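Local atomic coordinates of nigerythrin (Desulfovibrio vulgaris subsp. vulgaris, PDB entry 1YUZ), a protein that acts in vitro as an NADH peroxidase, carrying a hemerythrin-like diiron centre and a rubredoxin-like iron centre in each subunit of a homodimer. Residues 30-35 against 124-129; 34-39 against 78-83; 74-79 against 143-148; 128-133 against 137-142; 48-53 against 64-69. All coordinates share one frame; numbering follows the deposited sequence. Where two conformers were deposited one is given.

Contact 1. Residues 30-35 against 124-129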
# COMPACT_ATOMS: atom_id res chain seq x y z
N LEU B 30 -2.75 -28.84 3.19
CA LEU B 30 -2.60 -29.31 1.82
C LEU B 30 -3.54 -28.52 0.92
O LEU B 30 -3.15 -28.07 -0.16
CB LEU B 30 -2.94 -30.80 1.72
CG LEU B 30 -2.90 -31.36 0.29
CD1 LEU B 30 -1.51 -31.16 -0.29
CD2 LEU B 30 -3.28 -32.83 0.29
N GLU B 31 -4.79 -28.37 1.36
CA GLU B 31 -5.77 -27.62 0.59
C GLU B 31 -5.35 -26.15 0.47
O GLU B 31 -5.51 -25.54 -0.58
CB GLU B 31 -7.15 -27.70 1.24
CG GLU B 31 -7.73 -29.11 1.30
CD GLU B 31 -9.10 -29.16 1.96
OE1 GLU B 31 -9.23 -28.67 3.10
OE2 GLU B 31 -10.04 -29.71 1.35
N ASN B 32 -4.81 -25.60 1.55
CA ASN B 32 -4.37 -24.21 1.55
C ASN B 32 -3.21 -23.98 0.60
O ASN B 32 -3.14 -22.96 -0.08
CB ASN B 32 -4.01 -23.76 2.96
CG ASN B 32 -5.18 -23.86 3.92
OD1 ASN B 32 -6.33 -23.77 3.50
ND2 ASN B 32 -4.89 -24.02 5.20
N LEU B 33 -2.29 -24.94 0.54
CA LEU B 33 -1.16 -24.83 -0.36
C LEU B 33 -1.67 -24.77 -1.80
O LEU B 33 -1.20 -23.97 -2.60
CB LEU B 33 -0.22 -26.03 -0.20
CG LEU B 33 0.73 -25.98 1.00
CD1 LEU B 33 1.31 -27.36 1.28
CD2 LEU B 33 1.84 -24.98 0.71
N LYS B 34 -2.65 -25.61 -2.11
CA LYS B 34 -3.22 -25.64 -3.45
C LYS B 34 -3.97 -24.34 -3.73
O LYS B 34 -3.93 -23.83 -4.85
CB LYS B 34 -4.18 -26.82 -3.61
CG LYS B 34 -3.52 -28.17 -3.50
CD LYS B 34 -4.55 -29.27 -3.67
CE LYS B 34 -3.93 -30.64 -3.53
NZ LYS B 34 -4.97 -31.70 -3.65
N ALA B 35 -4.65 -23.82 -2.72
CA ALA B 35 -5.40 -22.58 -2.88
C ALA B 35 -4.44 -21.43 -3.14
O ALA B 35 -4.70 -20.55 -3.96
CB ALA B 35 -6.23 -22.30 -1.64
N PRO B 124 -1.49 -15.00 6.28
CA PRO B 124 -1.51 -15.14 7.74
C PRO B 124 -2.48 -16.25 8.16
O PRO B 124 -2.22 -16.99 9.11
CB PRO B 124 -1.95 -13.76 8.21
CG PRO B 124 -1.29 -12.86 7.21
CD PRO B 124 -1.57 -13.57 5.89
N ALA B 125 -3.60 -16.37 7.45
CA ALA B 125 -4.60 -17.40 7.77
C ALA B 125 -4.01 -18.79 7.54
O ALA B 125 -4.19 -19.70 8.35
CB ALA B 125 -5.84 -17.22 6.90
N PHE B 126 -3.31 -18.95 6.42
CA PHE B 126 -2.70 -20.23 6.08
C PHE B 126 -1.53 -20.55 7.01
O PHE B 126 -1.31 -21.71 7.36
CB PHE B 126 -2.22 -20.21 4.63
CG PHE B 126 -3.33 -20.20 3.62
CD1 PHE B 126 -3.03 -20.04 2.27
CD2 PHE B 126 -4.66 -20.36 4.00
CE1 PHE B 126 -4.04 -20.05 1.31
CE2 PHE B 126 -5.68 -20.38 3.04
CZ PHE B 126 -5.37 -20.22 1.70
N ILE B 127 -0.78 -19.53 7.40
CA ILE B 127 0.34 -19.73 8.31
C ILE B 127 -0.19 -20.23 9.64
O ILE B 127 0.34 -21.19 10.21
CB ILE B 127 1.12 -18.42 8.53
CG1 ILE B 127 1.84 -18.02 7.24
CG2 ILE B 127 2.11 -18.58 9.68
CD1 ILE B 127 2.43 -16.63 7.27
N ARG B 128 -1.23 -19.59 10.14
CA ARG B 128 -1.82 -19.98 11.42
C ARG B 128 -2.29 -21.43 11.38
O ARG B 128 -2.04 -22.19 12.31
CB ARG B 128 -2.99 -19.07 11.77
CG ARG B 128 -3.65 -19.42 13.09
CD ARG B 128 -2.69 -19.24 14.25
NE ARG B 128 -3.21 -19.85 15.48
CZ ARG B 128 -2.65 -19.72 16.68
NH1 ARG B 128 -1.55 -19.01 16.83
NH2 ARG B 128 -3.20 -20.32 17.73
N LYS B 129 -2.97 -21.81 10.30
CA LYS B 129 -3.47 -23.18 10.18
C LYS B 129 -2.30 -24.16 10.14
O LYS B 129 -2.36 -25.21 10.77
CB LYS B 129 -4.31 -23.33 8.91
CG LYS B 129 -4.87 -24.74 8.69
CD LYS B 129 -5.91 -25.11 9.74
CE LYS B 129 -6.54 -26.46 9.44
NZ LYS B 129 -7.63 -26.79 10.40
O HOH W 1 -2.20 -24.06 6.10
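Asn-32 lies flat on the ring of Phe-126: its amide and the phenyl plane are only 7° from parallel. CB sits over the middle of the ring, 3.6 Å from the Phe-126 centroid, and makes a CH-pi contact. The amide continues from there over the CD2-CE2 side, with Asn-32 OD1 3.5 Å from Phe-126 CE2. Over the same face, toward the opposite rim, Asn-32 O comes within 3.3 Å of Phe-126 CE1, and the small Ala-35 brings its CB to 4.0 Å from Phe-126 CZ. Asn-32 ND2 also passes 3.6 Å from Lys-129 CG; that CG is anti to the lysine's backbone N (chi1 180°), and a bend at chi2 leads the charged end elsewhere. The segments, on helices 29-56 and 104-132 of the ferritin-like four-helix bundle, run nearly antiparallel, their local axes 10.2 Å apart at 157°, a span that a phenyl ring can fill. A water bridges them: Asn-32 ND2 donates to it over 2.8 Å, and it donates in turn to Phe-126 O. OD1 accepts from the backbone N of Gly-27, so both ends of the buried amide are engaged and its rotation is fixed. Farther out, the Phe-142 ring of helix 136-161 meets that of Phe-126; from the loop before helix 29-56, Thr-24 touches Phe-126, and Val-26 touches Asn-32 and Lys-129.

Contact 2. Residues 34-39 against 78-83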
# COMPACT_ATOMS: atom_id res chain seq x y z
N LYS B 34 -2.65 -25.61 -2.11
CA LYS B 34 -3.22 -25.64 -3.45
C LYS B 34 -3.97 -24.34 -3.73
O LYS B 34 -3.93 -23.83 -4.85
CB LYS B 34 -4.18 -26.82 -3.61
CG LYS B 34 -3.52 -28.17 -3.50
CD LYS B 34 -4.55 -29.27 -3.67
CE LYS B 34 -3.93 -30.64 -3.53
NZ LYS B 34 -4.97 -31.70 -3.65
N ALA B 35 -4.65 -23.82 -2.72
CA ALA B 35 -5.40 -22.58 -2.88
C ALA B 35 -4.44 -21.43 -3.14
O ALA B 35 -4.70 -20.55 -3.96
CB ALA B 35 -6.23 -22.30 -1.64
N ALA B 36 -3.31 -21.43 -2.43
CA ALA B 36 -2.31 -20.39 -2.61
C ALA B 36 -1.75 -20.47 -4.02
O ALA B 36 -1.60 -19.45 -4.69
CB ALA B 36 -1.20 -20.55 -1.59
N ILE B 37 -1.45 -21.68 -4.48
CA ILE B 37 -0.91 -21.84 -5.82
C ILE B 37 -1.91 -21.30 -6.83
O ILE B 37 -1.53 -20.61 -7.77
CB ILE B 37 -0.60 -23.33 -6.12
CG1 ILE B 37 0.62 -23.76 -5.30
CG2 ILE B 37 -0.34 -23.52 -7.61
CD1 ILE B 37 0.86 -25.25 -5.32
N ALA B 38 -3.19 -21.61 -6.63
CA ALA B 38 -4.23 -21.14 -7.54
C ALA B 38 -4.24 -19.61 -7.55
O ALA B 38 -4.27 -18.99 -8.61
CB ALA B 38 -5.59 -21.67 -7.11
N GLY B 39 -4.21 -19.02 -6.36
CA GLY B 39 -4.22 -17.57 -6.26
C GLY B 39 -3.00 -16.93 -6.89
O GLY B 39 -3.11 -15.92 -7.58
N GLY B 78 6.48 -22.09 -6.99
CA GLY B 78 7.48 -23.14 -6.93
C GLY B 78 7.66 -23.68 -5.52
O GLY B 78 7.73 -24.89 -5.32
N LEU B 79 7.73 -22.78 -4.54
CA LEU B 79 7.90 -23.19 -3.16
C LEU B 79 6.71 -23.99 -2.66
O LEU B 79 6.86 -25.00 -1.98
CB LEU B 79 8.09 -21.96 -2.26
CG LEU B 79 9.36 -21.14 -2.48
CD1 LEU B 79 9.31 -19.90 -1.61
CD2 LEU B 79 10.59 -21.97 -2.15
N GLU B 80 5.51 -23.52 -3.00
CA GLU B 80 4.28 -24.18 -2.58
C GLU B 80 4.08 -25.51 -3.30
O GLU B 80 3.71 -26.51 -2.69
CB GLU B 80 3.10 -23.23 -2.80
CG GLU B 80 3.20 -22.01 -1.89
CD GLU B 80 2.43 -20.79 -2.36
OE1 GLU B 80 1.84 -20.80 -3.46
OE2 GLU B 80 2.41 -19.80 -1.60
N TYR B 81 4.35 -25.52 -4.60
CA TYR B 81 4.21 -26.72 -5.41
C TYR B 81 5.11 -27.85 -4.90
O TYR B 81 4.70 -29.01 -4.84
CB TYR B 81 4.53 -26.42 -6.87
CG TYR B 81 4.58 -27.64 -7.75
CD1 TYR B 81 3.46 -28.44 -7.94
CD2 TYR B 81 5.77 -28.01 -8.39
CE1 TYR B 81 3.51 -29.57 -8.76
CE2 TYR B 81 5.83 -29.14 -9.21
CZ TYR B 81 4.69 -29.91 -9.39
OH TYR B 81 4.75 -31.03 -10.19
N ALA B 82 6.34 -27.50 -4.53
CA ALA B 82 7.29 -28.50 -4.04
C ALA B 82 6.70 -29.25 -2.85
O ALA B 82 6.86 -30.46 -2.73
CB ALA B 82 8.59 -27.83 -3.65
N LEU B 83 6.02 -28.52 -1.97
CA LEU B 83 5.41 -29.15 -0.80
C LEU B 83 4.23 -30.03 -1.19
O LEU B 83 4.08 -31.14 -0.68
CB LEU B 83 4.96 -28.09 0.21
CG LEU B 83 6.05 -27.29 0.91
CD1 LEU B 83 5.42 -26.38 1.96
CD2 LEU B 83 7.05 -28.24 1.57
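Glu-80 reaches from helix 60-87 toward helix 29-56, and each part of its side chain finds a different neighbour. Its CB packs 3.6 Å from Ile-37 CG1, hydrocarbon against hydrocarbon, the two side chains sliding past each other in opposite directions. CG, set beside the backbone N (chi1 -66°), starts an extended chain that carries the carboxylate across to Ala-36, while its other side touches Val-141 of helix 136-161. At the end, CD lies 3.7 Å from the methyl of Ala-36. OE1 is 3.6 Å from Ala-36 CB and equally far from Ile-37 N, a spacing of packing only, whereas OE2 is hydrogen-bonded to the hydroxyl of Tyr-123 on helix 104-132. A glutamate suits this buried place because its methylenes can line the apolar seam while the carboxylate still meets a polar partner; the single methyl of Ala-36 lets the carboxylate come close to the helix. Ile-37 extends the seam outward, its CD1 resting 3.6 Å from Tyr-81 N and 4.2 Å from Tyr-81 CB. The tyrosine ring itself turns off to a cation-pi contact with Lys-93. The local axes approach to 9.3 Å at 148°, the antiparallel packing of successive helices in a ferritin-like bundle. Glu-80, in touch with the iron ligand Glu-40 and about 7 Å from the iron(III) ion, belongs to the surroundings of the diiron site.

Contact 3. Residues 74-79 against 143-148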
# COMPACT_ATOMS: atom_id res chain seq x y z
N LEU B 74 5.88 -16.49 -9.24
CA LEU B 74 6.25 -17.79 -9.79
C LEU B 74 7.16 -18.52 -8.80
O LEU B 74 7.12 -19.75 -8.70
CB LEU B 74 6.95 -17.61 -11.14
CG LEU B 74 7.15 -18.90 -11.95
CD1 LEU B 74 5.81 -19.59 -12.16
CD2 LEU B 74 7.80 -18.56 -13.28
N ILE B 75 7.98 -17.77 -8.08
CA ILE B 75 8.87 -18.34 -7.08
C ILE B 75 7.99 -18.89 -5.95
O ILE B 75 8.24 -19.97 -5.43
CB ILE B 75 9.85 -17.28 -6.53
CG1 ILE B 75 10.89 -16.94 -7.60
CG2 ILE B 75 10.53 -17.79 -5.25
CD1 ILE B 75 11.83 -15.83 -7.23
N HIS B 76 6.95 -18.14 -5.58
CA HIS B 76 6.03 -18.58 -4.54
C HIS B 76 5.37 -19.89 -4.96
O HIS B 76 5.27 -20.83 -4.17
CB HIS B 76 4.98 -17.51 -4.27
CG HIS B 76 5.53 -16.25 -3.69
ND1 HIS B 76 4.81 -15.08 -3.60
CD2 HIS B 76 6.76 -15.98 -3.17
CE1 HIS B 76 5.56 -14.14 -3.05
NE2 HIS B 76 6.75 -14.66 -2.79
N ILE B 77 4.90 -19.94 -6.20
CA ILE B 77 4.26 -21.14 -6.71
C ILE B 77 5.23 -22.32 -6.61
O ILE B 77 4.85 -23.41 -6.20
CB ILE B 77 3.82 -20.96 -8.17
CG1 ILE B 77 2.65 -19.97 -8.22
CG2 ILE B 77 3.43 -22.30 -8.77
CD1 ILE B 77 2.30 -19.51 -9.61
N GLY B 78 6.48 -22.09 -6.99
CA GLY B 78 7.48 -23.14 -6.93
C GLY B 78 7.66 -23.68 -5.52
O GLY B 78 7.73 -24.89 -5.32
N LEU B 79 7.73 -22.78 -4.54
CA LEU B 79 7.90 -23.19 -3.16
C LEU B 79 6.71 -23.99 -2.66
O LEU B 79 6.86 -25.00 -1.98
CB LEU B 79 8.09 -21.96 -2.26
CG LEU B 79 9.36 -21.14 -2.48
CD1 LEU B 79 9.31 -19.90 -1.61
CD2 LEU B 79 10.59 -21.97 -2.15
N THR B 143 5.29 -18.22 5.11
CA THR B 143 5.93 -17.06 5.73
C THR B 143 6.76 -16.29 4.70
O THR B 143 6.67 -15.07 4.61
CB THR B 143 6.85 -17.49 6.89
OG1 THR B 143 6.05 -17.90 8.00
CG2 THR B 143 7.76 -16.34 7.32
N ARG B 144 7.57 -17.01 3.93
CA ARG B 144 8.40 -16.37 2.92
C ARG B 144 7.53 -15.61 1.92
O ARG B 144 7.82 -14.46 1.59
CB ARG B 144 9.26 -17.41 2.18
CG ARG B 144 10.45 -17.92 2.99
CD ARG B 144 11.67 -18.15 2.10
NE ARG B 144 12.86 -18.54 2.87
CZ ARG B 144 13.38 -17.82 3.86
NH1 ARG B 144 12.82 -16.67 4.20
NH2 ARG B 144 14.45 -18.25 4.50
N ALA B 145 6.46 -16.25 1.45
CA ALA B 145 5.57 -15.60 0.49
C ALA B 145 4.93 -14.36 1.12
O ALA B 145 4.94 -13.28 0.53
CB ALA B 145 4.48 -16.58 0.03
N LYS B 146 4.39 -14.53 2.33
CA LYS B 146 3.73 -13.45 3.06
C LYS B 146 4.61 -12.21 3.18
O LYS B 146 4.15 -11.08 2.96
CB LYS B 146 3.32 -13.95 4.45
CG LYS B 146 2.69 -12.92 5.39
CD LYS B 146 3.74 -12.20 6.22
CE LYS B 146 3.11 -11.32 7.29
NZ LYS B 146 2.49 -10.09 6.73
N LEU B 147 5.87 -12.41 3.54
CA LEU B 147 6.81 -11.30 3.70
C LEU B 147 7.06 -10.55 2.40
O LEU B 147 7.17 -9.33 2.40
CB LEU B 147 8.13 -11.81 4.26
CG LEU B 147 8.05 -12.29 5.72
CD1 LEU B 147 9.30 -13.07 6.06
CD2 LEU B 147 7.86 -11.11 6.65
N ALA B 148 7.15 -11.28 1.30
CA ALA B 148 7.38 -10.64 0.02
C ALA B 148 6.17 -9.85 -0.43
O ALA B 148 6.31 -8.80 -1.04
CB ALA B 148 7.74 -11.69 -1.03
O HOH W 2 8.78 -14.83 -1.00
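His-76 and Ala-145 mark the nearest backbone approach of segments 74-79 and 143-148, on helices 60-87 and 136-161, with their CA atoms 5.9 Å apart. Alanine suits such closeness: its small side chain lets the imidazole lie against the opposite helix. Ala-145 CA stands over one face of the ring, 3.8 Å from the His-76 centroid and shifted toward its rim, in a CH-pi contact. The methyl of Ala-145 covers the other end of the same imidazole, with CB 3.9 Å from His-76 CG. One turn on, Ala-148 meets the ring in its plane, at the edge, its CB 3.6 Å from His-76 NE2. Two polar tethers fix the ring's rotation. NE2 is hydrogen-bonded over 2.7 Å to a water that also makes a weak bond to Arg-144 O, while ND1 is hydrogen-bonded to Glu-40 and more weakly to Glu-73. Histidine suits the place by offering a flat face to the alanines and a nitrogen on each side for polar partners. Glu-40 and Glu-73 are iron ligands, and in this partially reduced state the imidazole lies about 4 Å from the iron(III) and 5 Å from the iron(II) ion: His-76 is a close neighbour of the diiron centre of this rubrerythrin-type bundle.

Contact 4. Residues 128-133 against 137-142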
# COMPACT_ATOMS: atom_id res chain seq x y z
N ARG B 128 -1.23 -19.59 10.14
CA ARG B 128 -1.82 -19.98 11.42
C ARG B 128 -2.29 -21.43 11.38
O ARG B 128 -2.04 -22.19 12.31
CB ARG B 128 -2.99 -19.07 11.77
CG ARG B 128 -3.65 -19.42 13.09
CD ARG B 128 -2.69 -19.24 14.25
NE ARG B 128 -3.21 -19.85 15.48
CZ ARG B 128 -2.65 -19.72 16.68
NH1 ARG B 128 -1.55 -19.01 16.83
NH2 ARG B 128 -3.20 -20.32 17.73
N LYS B 129 -2.97 -21.81 10.30
CA LYS B 129 -3.47 -23.18 10.18
C LYS B 129 -2.30 -24.16 10.14
O LYS B 129 -2.36 -25.21 10.77
CB LYS B 129 -4.31 -23.33 8.91
CG LYS B 129 -4.87 -24.74 8.69
CD LYS B 129 -5.91 -25.11 9.74
CE LYS B 129 -6.54 -26.46 9.44
NZ LYS B 129 -7.63 -26.79 10.40
N ALA B 130 -1.24 -23.81 9.42
CA ALA B 130 -0.06 -24.67 9.33
C ALA B 130 0.57 -24.83 10.71
O ALA B 130 1.03 -25.90 11.08
CB ALA B 130 0.95 -24.09 8.35
N GLN B 131 0.57 -23.74 11.49
CA GLN B 131 1.12 -23.78 12.84
C GLN B 131 0.29 -24.71 13.71
O GLN B 131 0.82 -25.55 14.44
CB GLN B 131 1.11 -22.39 13.46
CG GLN B 131 2.18 -21.46 12.95
CD GLN B 131 2.11 -20.11 13.63
OE1 GLN B 131 1.19 -19.33 13.37
NE2 GLN B 131 3.06 -19.83 14.50
N GLU B 132 -1.03 -24.55 13.64
CA GLU B 132 -1.93 -25.36 14.44
C GLU B 132 -1.87 -26.84 14.06
O GLU B 132 -2.19 -27.70 14.89
CB GLU B 132 -3.36 -24.81 14.33
CG GLU B 132 -3.46 -23.35 14.75
CD GLU B 132 -4.88 -22.81 14.72
OE1 GLU B 132 -5.70 -23.31 13.93
OE2 GLU B 132 -5.17 -21.86 15.49
N GLU B 133 -1.46 -27.14 12.83
CA GLU B 133 -1.36 -28.53 12.36
C GLU B 133 0.08 -29.05 12.43
O GLU B 133 0.35 -30.17 12.00
CB GLU B 133 -1.87 -28.66 10.93
CG GLU B 133 -3.31 -28.24 10.72
CD GLU B 133 -3.86 -28.67 9.36
OE1 GLU B 133 -3.14 -28.55 8.35
OE2 GLU B 133 -5.02 -29.13 9.31
N LYS B 137 7.11 -27.01 7.52
CA LYS B 137 7.54 -26.74 6.16
C LYS B 137 6.59 -25.74 5.50
O LYS B 137 7.03 -24.81 4.82
CB LYS B 137 7.56 -28.04 5.34
CG LYS B 137 8.64 -29.02 5.77
CD LYS B 137 8.74 -30.21 4.82
CE LYS B 137 9.95 -31.07 5.15
NZ LYS B 137 10.14 -32.20 4.21
N ALA B 138 5.30 -25.92 5.73
CA ALA B 138 4.29 -25.02 5.17
C ALA B 138 4.39 -23.65 5.83
O ALA B 138 4.23 -22.63 5.17
CB ALA B 138 2.91 -25.61 5.37
N VAL B 139 4.64 -23.63 7.14
CA VAL B 139 4.77 -22.36 7.84
C VAL B 139 5.91 -21.58 7.19
O VAL B 139 5.80 -20.38 6.95
CB VAL B 139 5.08 -22.58 9.34
CG1 VAL B 139 5.52 -21.26 9.98
CG2 VAL B 139 3.84 -23.12 10.05
N HIS B 140 7.01 -22.27 6.90
CA HIS B 140 8.17 -21.62 6.29
C HIS B 140 7.82 -21.05 4.92
O HIS B 140 8.09 -19.87 4.64
CB HIS B 140 9.31 -22.63 6.14
CG HIS B 140 10.48 -22.12 5.35
ND1 HIS B 140 11.36 -21.19 5.86
CD2 HIS B 140 10.89 -22.39 4.09
CE1 HIS B 140 12.27 -20.92 4.94
NE2 HIS B 140 12.01 -21.63 3.86
N VAL B 141 7.24 -21.87 4.06
CA VAL B 141 6.88 -21.42 2.72
C VAL B 141 5.88 -20.27 2.73
O VAL B 141 6.07 -19.26 2.05
CB VAL B 141 6.33 -22.59 1.88
CG1 VAL B 141 5.73 -22.07 0.58
CG2 VAL B 141 7.45 -23.59 1.59
N PHE B 142 4.81 -20.41 3.51
CA PHE B 142 3.79 -19.37 3.59
C PHE B 142 4.37 -18.08 4.17
O PHE B 142 3.97 -16.98 3.78
CB PHE B 142 2.62 -19.84 4.45
CG PHE B 142 1.73 -20.85 3.78
CD1 PHE B 142 1.10 -21.84 4.54
CD2 PHE B 142 1.47 -20.80 2.42
CE1 PHE B 142 0.22 -22.75 3.96
CE2 PHE B 142 0.59 -21.71 1.82
CZ PHE B 142 -0.03 -22.68 2.59
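Glu-132 OE2 is gripped by Arg-128 one turn earlier: Arg-128 NE donates to it over 2.8 Å at 160°, and NH2 adds a weak bond. OE2 lies near the guanidinium plane, while NE comes from above the carboxylate plane. This salt bridge faces away from helix 136-161, and the side that packs is apolar. There Ala-130 projects toward the partner helix, and its CB meets Val-139 CG2 at 3.5 Å, tighter than usual carbon contact. The same methyl is 3.9 Å from Ala-138 CB and 4.4 Å from Phe-142 CD1, which it approaches at the ring edge. Val-139 delivers CG2 because that branch stands beside its own backbone N, with CG1 anti to it (chi1 168°). CG2 also lies 3.7 Å from Gln-131 CG, the side chains crossing at about a right angle, so Gln-131 contributes its CG methylene at the margin of the seam. Small residues suit the seam: the CA atoms of Ala-130 and Val-139 are 5.6 Å apart and the axes 8.4 Å. Thr-29, at the start of helix 29-56, touches both alanines. With the helices at 162° and only residues 134-136 between the segments, this is an antiparallel helical hairpin, closing one end of the ferritin-like bundle.

Contact 5. Residues 48-53 against 64-69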
# COMPACT_ATOMS: atom_id res chain seq x y z
N THR B 48 1.38 -10.14 -15.39
CA THR B 48 1.93 -10.28 -16.73
C THR B 48 1.10 -9.41 -17.68
O THR B 48 1.65 -8.72 -18.54
CB THR B 48 1.88 -11.75 -17.17
OG1 THR B 48 2.75 -12.51 -16.32
CG2 THR B 48 2.33 -11.90 -18.62
N ALA B 49 -0.22 -9.42 -17.51
CA ALA B 49 -1.08 -8.59 -18.34
C ALA B 49 -0.83 -7.11 -18.02
O ALA B 49 -0.77 -6.27 -18.91
CB ALA B 49 -2.54 -8.95 -18.11
N PHE B 50 -0.68 -6.80 -16.73
CA PHE B 50 -0.43 -5.42 -16.32
C PHE B 50 0.89 -4.91 -16.90
O PHE B 50 0.99 -3.75 -17.29
CB PHE B 50 -0.37 -5.33 -14.79
CG PHE B 50 -1.71 -5.42 -14.11
CD1 PHE B 50 -1.78 -5.36 -12.72
CD2 PHE B 50 -2.89 -5.55 -14.83
CE1 PHE B 50 -3.01 -5.42 -12.06
CE2 PHE B 50 -4.13 -5.60 -14.17
CZ PHE B 50 -4.18 -5.54 -12.79
N ALA B 51 1.90 -5.77 -16.96
CA ALA B 51 3.20 -5.39 -17.50
C ALA B 51 3.09 -5.05 -18.98
O ALA B 51 3.61 -4.03 -19.44
CB ALA B 51 4.20 -6.51 -17.31
N LYS B 52 2.39 -5.89 -19.73
CA LYS B 52 2.23 -5.67 -21.15
C LYS B 52 1.50 -4.35 -21.39
O LYS B 52 1.87 -3.58 -22.28
CB LYS B 52 1.46 -6.83 -21.77
CG LYS B 52 1.28 -6.73 -23.28
CD LYS B 52 0.75 -8.03 -23.85
CE LYS B 52 0.41 -7.91 -25.32
NZ LYS B 52 -0.75 -7.00 -25.54
N ALA B 53 0.47 -4.09 -20.59
CA ALA B 53 -0.29 -2.86 -20.73
C ALA B 53 0.57 -1.65 -20.36
O ALA B 53 0.52 -0.62 -21.04
CB ALA B 53 -1.53 -2.91 -19.84
N ARG B 64 8.46 -3.12 -15.84
CA ARG B 64 9.51 -3.95 -15.28
C ARG B 64 9.16 -4.38 -13.86
O ARG B 64 9.49 -5.49 -13.45
CB ARG B 64 10.85 -3.22 -15.31
CG ARG B 64 11.44 -3.10 -16.72
CD ARG B 64 12.87 -2.57 -16.71
NE ARG B 64 12.97 -1.13 -16.50
CZ ARG B 64 13.37 -0.55 -15.37
NH1 ARG B 64 13.73 -1.29 -14.33
NH2 ARG B 64 13.44 0.77 -15.29
N LEU B 65 8.50 -3.50 -13.11
CA LEU B 65 8.11 -3.85 -11.75
C LEU B 65 7.06 -4.96 -11.80
O LEU B 65 7.13 -5.91 -11.02
CB LEU B 65 7.55 -2.63 -11.02
CG LEU B 65 7.00 -2.92 -9.61
CD1 LEU B 65 8.07 -3.58 -8.75
CD2 LEU B 65 6.52 -1.62 -8.98
N PHE B 66 6.09 -4.85 -12.70
CA PHE B 66 5.07 -5.89 -12.82
C PHE B 66 5.70 -7.21 -13.24
O PHE B 66 5.31 -8.28 -12.78
CB PHE B 66 3.99 -5.48 -13.83
CG PHE B 66 2.96 -4.54 -13.28
CD1 PHE B 66 2.65 -3.36 -13.95
CD2 PHE B 66 2.27 -4.84 -12.10
CE1 PHE B 66 1.66 -2.50 -13.46
CE2 PHE B 66 1.29 -3.98 -11.61
CZ PHE B 66 0.99 -2.81 -12.29
N GLU B 67 6.70 -7.14 -14.12
CA GLU B 67 7.37 -8.35 -14.59
C GLU B 67 8.17 -8.98 -13.46
O GLU B 67 8.17 -10.21 -13.30
CB GLU B 67 8.27 -8.01 -15.78
CG GLU B 67 7.46 -7.56 -16.98
CD GLU B 67 8.28 -6.89 -18.06
OE1 GLU B 67 9.45 -6.52 -17.81
OE2 GLU B 67 7.74 -6.72 -19.18
N ALA B 68 8.83 -8.16 -12.66
CA ALA B 68 9.61 -8.66 -11.53
C ALA B 68 8.67 -9.29 -10.51
O ALA B 68 8.95 -10.35 -9.96
CB ALA B 68 10.39 -7.53 -10.89
N THR B 69 7.53 -8.65 -10.26
CA THR B 69 6.59 -9.18 -9.28
C THR B 69 5.93 -10.46 -9.78
O THR B 69 5.67 -11.37 -9.00
CB THR B 69 5.53 -8.12 -8.90
OG1 THR B 69 6.19 -6.89 -8.59
CG2 THR B 69 4.77 -8.58 -7.67
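Phe-50 and Phe-66 form the tight half of this contact, on the side facing the bundle interior. Phe-50 CB sits squarely over the Phe-66 ring, 3.5 Å from its centroid and only 3° off the normal. Beyond CB the Phe-50 ring turns its edge to the same face, CD1 lying 3.5 Å from Phe-66 CE2; the planes stand at 66° in an offset edge-to-face pair. Phe-66 CG is beside its backbone N (chi1 -81°), which lays the ring flat against the base of Phe-50. Leu-108 of helix 104-132 and Tyr-156 of helix 136-161 also touch Phe-66. Ala-51 fits the narrowest point, where its CA is 5.1 Å from that of Phe-66 and the local axes are 7.9 Å apart; its methyl meets Phe-66 CB at 3.6 Å. Toward the outer side the packing thins to a single side chain, Glu-67, whose CG touches Ala-51 CB at 3.4 Å before the extended chain carries the carboxylate past it to a salt bridge with Arg-55. Lys-52 and Thr-48, both exposed, point away from helix 60-87. Glutamate suits this margin, having methylenes for the seam and a charge for its outer side. Helices 29-56 and 60-87 pair antiparallel in the ferritin-like bundle, and between these segments the attraction rests on dispersion, CH-pi and edge-to-face aromatic contact, with Glu-67 and Arg-55 probably adding to it just beyond.

Contacts 1, 2 and 4 lie toward one end of the four-helix bundle and contact 3 near the middle; all four touch in every pairing. Contact 5 lies toward the other end, its centre about 26 Å from that of contact 1 and 29 Å from that of contact 4. Contacts 1 and 4 are the closest pair, with centres about 7 Å apart, joined where Ile-127 and Leu-33 pack on Phe-142. Contact 2 links to contact 1 through Leu-33 against Leu-83, and to contact 3 through Ile-37 against Ile-77. Contact 3 comes nearest the diiron centre; the centre of contact 5 is about 17 Å from that of contact 3, and its Phe-66 about 10 Å from the iron(II) ion.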